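Local structure of importin subunit beta-1 (Saccharomyces cerevisiae, 5OWU) at residues Tyr496-Ala507 with Ala520-Ala531. The protein carries cargo into the nucleus together with importin alpha, which recognises the classical nuclear localization signal of the cargo. Sequence-based numbering, arbitrary orientation.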
ATOM      1  N   TYR A 496     -32.885  -9.080   9.327  1.00 31.40           N
ATOM      2  CA  TYR A 496     -31.931  -8.659  10.354  1.00 26.06           C
ATOM      3  C   TYR A 496     -31.941  -9.575  11.571  1.00 26.85           C
ATOM      4  O   TYR A 496     -30.861 -10.035  11.980  1.00 32.83           O
ATOM      5  CB  TYR A 496     -32.208  -7.205  10.752  1.00 35.85           C
ATOM      6  CG  TYR A 496     -31.050  -6.264  10.489  1.00 34.69           C
ATOM      7  CD1 TYR A 496     -30.609  -6.021   9.197  1.00 31.78           C
ATOM      8  CD2 TYR A 496     -30.408  -5.614  11.530  1.00 31.09           C
ATOM      9  CE1 TYR A 496     -29.565  -5.160   8.948  1.00 27.92           C
ATOM     10  CE2 TYR A 496     -29.352  -4.745  11.292  1.00 30.75           C
ATOM     11  CZ  TYR A 496     -28.935  -4.524  10.001  1.00 30.26           C
ATOM     12  OH  TYR A 496     -27.886  -3.664   9.759  1.00 31.00           O
ATOM     13  N   PRO A 497     -33.089  -9.896  12.184  1.00 30.35           N
ATOM     14  CA  PRO A 497     -33.071 -10.784  13.359  1.00 30.99           C
ATOM     15  C   PRO A 497     -32.346 -12.093  13.082  1.00 32.61           C
ATOM     16  O   PRO A 497     -31.359 -12.424  13.753  1.00 37.01           O
ATOM     17  CB  PRO A 497     -34.561 -11.003  13.660  1.00 36.84           C
ATOM     18  CG  PRO A 497     -35.235  -9.785  13.098  1.00 44.41           C
ATOM     19  CD  PRO A 497     -34.448  -9.423  11.864  1.00 31.86           C
ATOM     20  N   ALA A 498     -32.790 -12.815  12.051  1.00 33.37           N
ATOM     21  CA  ALA A 498     -32.163 -14.089  11.717  1.00 27.73           C
ATOM     22  C   ALA A 498     -30.663 -13.922  11.500  1.00 25.36           C
ATOM     23  O   ALA A 498     -29.848 -14.597  12.141  1.00 28.97           O
ATOM     24  CB  ALA A 498     -32.831 -14.685  10.477  1.00 32.09           C
ATOM     25  N   LEU A 499     -30.277 -12.999  10.618  1.00 31.28           N
ATOM     26  CA  LEU A 499     -28.858 -12.762  10.384  1.00 26.75           C
ATOM     27  C   LEU A 499     -28.127 -12.505  11.698  1.00 29.60           C
ATOM     28  O   LEU A 499     -27.121 -13.161  12.004  1.00 30.33           O
ATOM     29  CB  LEU A 499     -28.675 -11.590   9.409  1.00 25.25           C
ATOM     30  CG  LEU A 499     -29.076 -11.903   7.967  1.00 27.86           C
ATOM     31  CD1 LEU A 499     -29.167 -10.639   7.140  1.00 27.45           C
ATOM     32  CD2 LEU A 499     -28.088 -12.857   7.348  1.00 25.93           C
ATOM     33  N   VAL A 500     -28.657 -11.600  12.526  1.00 28.15           N
ATOM     34  CA  VAL A 500     -27.959 -11.286  13.770  1.00 32.04           C
ATOM     35  C   VAL A 500     -27.844 -12.540  14.624  1.00 33.81           C
ATOM     36  O   VAL A 500     -26.758 -12.889  15.113  1.00 29.63           O
ATOM     37  CB  VAL A 500     -28.663 -10.134  14.511  1.00 39.12           C
ATOM     38  CG1 VAL A 500     -28.168 -10.010  15.959  1.00 32.59           C
ATOM     39  CG2 VAL A 500     -28.407  -8.828  13.775  1.00 38.76           C
ATOM     40  N   ASP A 501     -28.943 -13.288  14.749  1.00 36.07           N
ATOM     41  CA  ASP A 501     -28.876 -14.517  15.529  1.00 31.22           C
ATOM     42  C   ASP A 501     -27.762 -15.408  14.998  1.00 40.06           C
ATOM     43  O   ASP A 501     -26.871 -15.831  15.750  1.00 38.99           O
ATOM     44  CB  ASP A 501     -30.226 -15.233  15.498  1.00 40.13           C
ATOM     45  CG  ASP A 501     -30.179 -16.584  16.162  1.00 48.50           C
ATOM     46  OD1 ASP A 501     -30.297 -16.638  17.402  1.00 56.56           O
ATOM     47  OD2 ASP A 501     -30.018 -17.593  15.448  1.00 50.61           O
ATOM     48  N   GLY A 502     -27.733 -15.617  13.679  1.00 34.98           N
ATOM     49  CA  GLY A 502     -26.699 -16.461  13.113  1.00 27.94           C
ATOM     50  C   GLY A 502     -25.315 -15.935  13.431  1.00 32.39           C
ATOM     51  O   GLY A 502     -24.431 -16.686  13.862  1.00 29.52           O
ATOM     52  N   LEU A 503     -25.122 -14.623  13.271  1.00 24.31           N
ATOM     53  CA  LEU A 503     -23.801 -14.058  13.496  1.00 24.12           C
ATOM     54  C   LEU A 503     -23.408 -14.211  14.955  1.00 30.11           C
ATOM     55  O   LEU A 503     -22.259 -14.559  15.261  1.00 27.63           O
ATOM     56  CB  LEU A 503     -23.779 -12.592  13.064  1.00 24.31           C
ATOM     57  CG  LEU A 503     -23.790 -12.347  11.546  1.00 25.04           C
ATOM     58  CD1 LEU A 503     -23.977 -10.881  11.215  1.00 23.07           C
ATOM     59  CD2 LEU A 503     -22.506 -12.848  10.933  1.00 23.76           C
ATOM     60  N   ILE A 504     -24.365 -14.030  15.874  1.00 34.28           N
ATOM     61  CA  ILE A 504     -24.018 -14.194  17.280  1.00 31.20           C
ATOM     62  C   ILE A 504     -23.521 -15.611  17.503  1.00 31.33           C
ATOM     63  O   ILE A 504     -22.489 -15.832  18.152  1.00 35.31           O
ATOM     64  CB  ILE A 504     -25.211 -13.840  18.189  1.00 37.43           C
ATOM     65  CG1 ILE A 504     -25.408 -12.321  18.229  1.00 30.73           C
ATOM     66  CG2 ILE A 504     -24.983 -14.362  19.616  1.00 35.40           C
ATOM     67  CD1 ILE A 504     -26.660 -11.880  18.975  1.00 31.14           C
ATOM     68  N   GLY A 505     -24.187 -16.581  16.874  1.00 31.47           N
ATOM     69  CA  GLY A 505     -23.765 -17.960  17.021  1.00 27.31           C
ATOM     70  C   GLY A 505     -22.333 -18.167  16.578  1.00 36.65           C
ATOM     71  O   GLY A 505     -21.565 -18.869  17.241  1.00 26.99           O
ATOM     72  N   ALA A 506     -21.946 -17.545  15.459  1.00 33.08           N
ATOM     73  CA  ALA A 506     -20.580 -17.714  14.980  1.00 28.85           C
ATOM     74  C   ALA A 506     -19.608 -16.948  15.856  1.00 24.62           C
ATOM     75  O   ALA A 506     -18.466 -17.386  16.052  1.00 25.66           O
ATOM     76  CB  ALA A 506     -20.460 -17.256  13.522  1.00 28.67           C
ATOM     77  N   ALA A 507     -20.050 -15.824  16.417  1.00 25.79           N
ATOM     78  CA  ALA A 507     -19.193 -15.088  17.331  1.00 30.20           C
ATOM     79  C   ALA A 507     -18.995 -15.849  18.630  1.00 31.68           C
ATOM     80  O   ALA A 507     -17.980 -15.649  19.303  1.00 29.83           O
ATOM     81  CB  ALA A 507     -19.782 -13.706  17.600  1.00 23.47           C
ATOM     82  N   ALA A 520     -17.140 -13.046  12.128  1.00 22.09           N
ATOM     83  CA  ALA A 520     -18.505 -12.853  12.603  1.00 21.09           C
ATOM     84  C   ALA A 520     -18.614 -11.550  13.377  1.00 17.81           C
ATOM     85  O   ALA A 520     -19.555 -10.770  13.172  1.00 24.69           O
ATOM     86  CB  ALA A 520     -18.942 -14.033  13.468  1.00 26.39           C
ATOM     87  N   PHE A 521     -17.629 -11.268  14.237  1.00 25.64           N
ATOM     88  CA  PHE A 521     -17.671 -10.006  14.966  1.00 23.06           C
ATOM     89  C   PHE A 521     -17.634  -8.837  13.994  1.00 27.22           C
ATOM     90  O   PHE A 521     -18.380  -7.859  14.158  1.00 24.60           O
ATOM     91  CB  PHE A 521     -16.521  -9.930  15.968  1.00 25.89           C
ATOM     92  CG  PHE A 521     -16.823 -10.606  17.283  1.00 25.94           C
ATOM     93  CD1 PHE A 521     -17.643  -9.990  18.216  1.00 31.90           C
ATOM     94  CD2 PHE A 521     -16.286 -11.846  17.585  1.00 26.53           C
ATOM     95  CE1 PHE A 521     -17.921 -10.597  19.429  1.00 32.18           C
ATOM     96  CE2 PHE A 521     -16.565 -12.458  18.792  1.00 27.41           C
ATOM     97  CZ  PHE A 521     -17.388 -11.826  19.718  1.00 23.89           C
ATOM     98  N   SER A 522     -16.820  -8.943  12.939  1.00 25.03           N
ATOM     99  CA  SER A 522     -16.785  -7.864  11.962  0.63 27.46           C
ATOM    100  C   SER A 522     -18.163  -7.655  11.349  1.00 28.83           C
ATOM    101  O   SER A 522     -18.619  -6.511  11.217  1.00 28.12           O
ATOM    102  CB  SER A 522     -15.748  -8.153  10.878  0.63 26.64           C
ATOM    103  OG  SER A 522     -15.662  -7.059   9.983  0.63 28.32           O
ATOM    104  N   ALA A 523     -18.859  -8.747  11.010  1.00 23.06           N
ATOM    105  CA  ALA A 523     -20.176  -8.585  10.406  1.00 24.85           C
ATOM    106  C   ALA A 523     -21.138  -7.955  11.397  1.00 23.76           C
ATOM    107  O   ALA A 523     -21.957  -7.106  11.012  1.00 24.73           O
ATOM    108  CB  ALA A 523     -20.708  -9.927   9.901  1.00 25.40           C
ATOM    109  N   LEU A 524     -20.999  -8.287  12.686  1.00 24.02           N
ATOM    110  CA  LEU A 524     -21.854  -7.650  13.677  1.00 25.64           C
ATOM    111  C   LEU A 524     -21.652  -6.145  13.665  1.00 25.85           C
ATOM    112  O   LEU A 524     -22.615  -5.378  13.783  1.00 29.93           O
ATOM    113  CB  LEU A 524     -21.588  -8.224  15.070  1.00 26.48           C
ATOM    114  CG  LEU A 524     -22.148  -9.625  15.338  1.00 27.84           C
ATOM    115  CD1 LEU A 524     -21.767 -10.053  16.738  1.00 27.79           C
ATOM    116  CD2 LEU A 524     -23.655  -9.677  15.155  1.00 25.09           C
ATOM    117  N   THR A 525     -20.409  -5.699  13.478  1.00 25.70           N
ATOM    118  CA  THR A 525     -20.175  -4.265  13.411  1.00 29.03           C
ATOM    119  C   THR A 525     -20.959  -3.664  12.255  1.00 27.69           C
ATOM    120  O   THR A 525     -21.673  -2.665  12.422  1.00 26.13           O
ATOM    121  CB  THR A 525     -18.679  -3.989  13.289  1.00 34.00           C
ATOM    122  OG1 THR A 525     -18.028  -4.443  14.489  1.00 32.96           O
ATOM    123  CG2 THR A 525     -18.412  -2.510  13.115  1.00 29.35           C
ATOM    124  N   THR A 526     -20.894  -4.307  11.087  1.00 26.83           N
ATOM    125  CA  THR A 526     -21.702  -3.860   9.958  1.00 24.50           C
ATOM    126  C   THR A 526     -23.177  -3.827  10.341  1.00 30.08           C
ATOM    127  O   THR A 526     -23.874  -2.836  10.080  1.00 27.67           O
ATOM    128  CB  THR A 526     -21.463  -4.779   8.752  1.00 28.09           C
ATOM    129  OG1 THR A 526     -20.104  -4.658   8.319  1.00 28.17           O
ATOM    130  CG2 THR A 526     -22.380  -4.427   7.596  1.00 25.37           C
ATOM    131  N   MET A 527     -23.669  -4.889  11.001  1.00 25.34           N
ATOM    132  CA  MET A 527     -25.089  -4.905  11.338  1.00 24.88           C
ATOM    133  C   MET A 527     -25.432  -3.694  12.186  1.00 29.66           C
ATOM    134  O   MET A 527     -26.484  -3.063  12.003  1.00 25.50           O
ATOM    135  CB  MET A 527     -25.472  -6.184  12.083  1.00 26.30           C
ATOM    136  CG  MET A 527     -25.135  -7.473  11.378  1.00 25.44           C
ATOM    137  SD  MET A 527     -25.768  -7.535   9.710  1.00 30.53           S
ATOM    138  CE  MET A 527     -27.502  -7.905   9.980  1.00 33.89           C
ATOM    139  N   VAL A 528     -24.537  -3.341  13.109  1.00 29.19           N
ATOM    140  CA  VAL A 528     -24.797  -2.198  13.970  1.00 29.63           C
ATOM    141  C   VAL A 528     -24.845  -0.931  13.137  1.00 32.59           C
ATOM    142  O   VAL A 528     -25.781  -0.130  13.237  1.00 30.31           O
ATOM    143  CB  VAL A 528     -23.730  -2.099  15.074  1.00 34.55           C
ATOM    144  CG1 VAL A 528     -23.874  -0.779  15.844  1.00 29.02           C
ATOM    145  CG2 VAL A 528     -23.838  -3.271  16.010  1.00 29.13           C
ATOM    146  N   GLU A 529     -23.861  -0.764  12.258  1.00 28.89           N
ATOM    147  CA  GLU A 529     -23.686   0.527  11.615  1.00 29.77           C
ATOM    148  C   GLU A 529     -24.801   0.811  10.616  1.00 31.43           C
ATOM    149  O   GLU A 529     -25.152   1.973  10.403  1.00 27.55           O
ATOM    150  CB  GLU A 529     -22.301   0.575  10.977  1.00 38.62           C
ATOM    151  CG  GLU A 529     -21.202   0.617  12.065  1.00 43.92           C
ATOM    152  CD  GLU A 529     -19.788   0.487  11.531  1.00 49.12           C
ATOM    153  OE1 GLU A 529     -19.603  -0.123  10.455  1.00 45.75           O
ATOM    154  OE2 GLU A 529     -18.858   0.990  12.206  1.00 48.26           O
ATOM    155  N   TYR A 530     -25.415  -0.228  10.052  1.00 31.72           N
ATOM    156  CA  TYR A 530     -26.526  -0.047   9.129  1.00 24.90           C
ATOM    157  C   TYR A 530     -27.892  -0.227   9.779  1.00 24.07           C
ATOM    158  O   TYR A 530     -28.905  -0.137   9.079  1.00 27.63           O
ATOM    159  CB  TYR A 530     -26.386  -1.011   7.946  1.00 29.64           C
ATOM    160  CG  TYR A 530     -25.311  -0.586   6.970  1.00 28.05           C
ATOM    161  CD1 TYR A 530     -23.990  -0.981   7.141  1.00 30.45           C
ATOM    162  CD2 TYR A 530     -25.619   0.230   5.890  1.00 35.31           C
ATOM    163  CE1 TYR A 530     -23.003  -0.581   6.250  1.00 31.05           C
ATOM    164  CE2 TYR A 530     -24.642   0.636   4.998  1.00 42.65           C
ATOM    165  CZ  TYR A 530     -23.340   0.225   5.179  1.00 34.82           C
ATOM    166  OH  TYR A 530     -22.379   0.623   4.284  1.00 41.78           O
ATOM    167  N   ALA A 531     -27.961  -0.462  11.088  1.00 30.52           N
ATOM    168  CA  ALA A 531     -29.253  -0.723  11.713  1.00 29.38           C
ATOM    169  C   ALA A 531     -30.145   0.508  11.627  1.00 30.74           C
ATOM    170  O   ALA A 531     -29.676   1.642  11.724  1.00 30.36           O
ATOM    171  CB  ALA A 531     -29.081  -1.150  13.171  1.00 29.46           C
TER
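Met527 reaches from its helix as a knob into a hollow walled by Tyr496, Leu499, Val500 and Leu503. Its chain is bent at chi2 and chi3 (-53° and -78°), which brings the terminal CE over the centre of the Tyr496 ring, 3.5 Å from the centroid, a CH-pi contact; SD follows above the same face at greater distance, a Met-aromatic contact. The same methyl also rests against Leu499 CB and Val500 CG2. At the ring's far end Tyr496 OH donates to Met527 O over 2.7 Å, meeting a lone pair in the carbonyl plane, so one methionine meets the tyrosine through both side chain and backbone. With a phenylalanine in place of Tyr496, Met527 O would probably lose its hydroxyl donor. This interlocking joins the two antiparallel helices of HEAT 12, their axes 8.7 Å apart at closest approach. In the reverse direction Leu503 fills the hole among Ala520, Ala523, Leu524 and Met527, its CD2 lying 3.6 Å from Ala523 CB and its CB equally close to Leu524 CD2. Nearer the connecting loop the bumps shrink to methyls: Ala506 CB and Ala520 CB touch at 3.6 Å, while Ala507 CB sits over one face of the Phe521 ring, offset toward the rim. Beyond Leu503 and Met527, Ser474 and Val481 of helix 467-484 pack against their side chains.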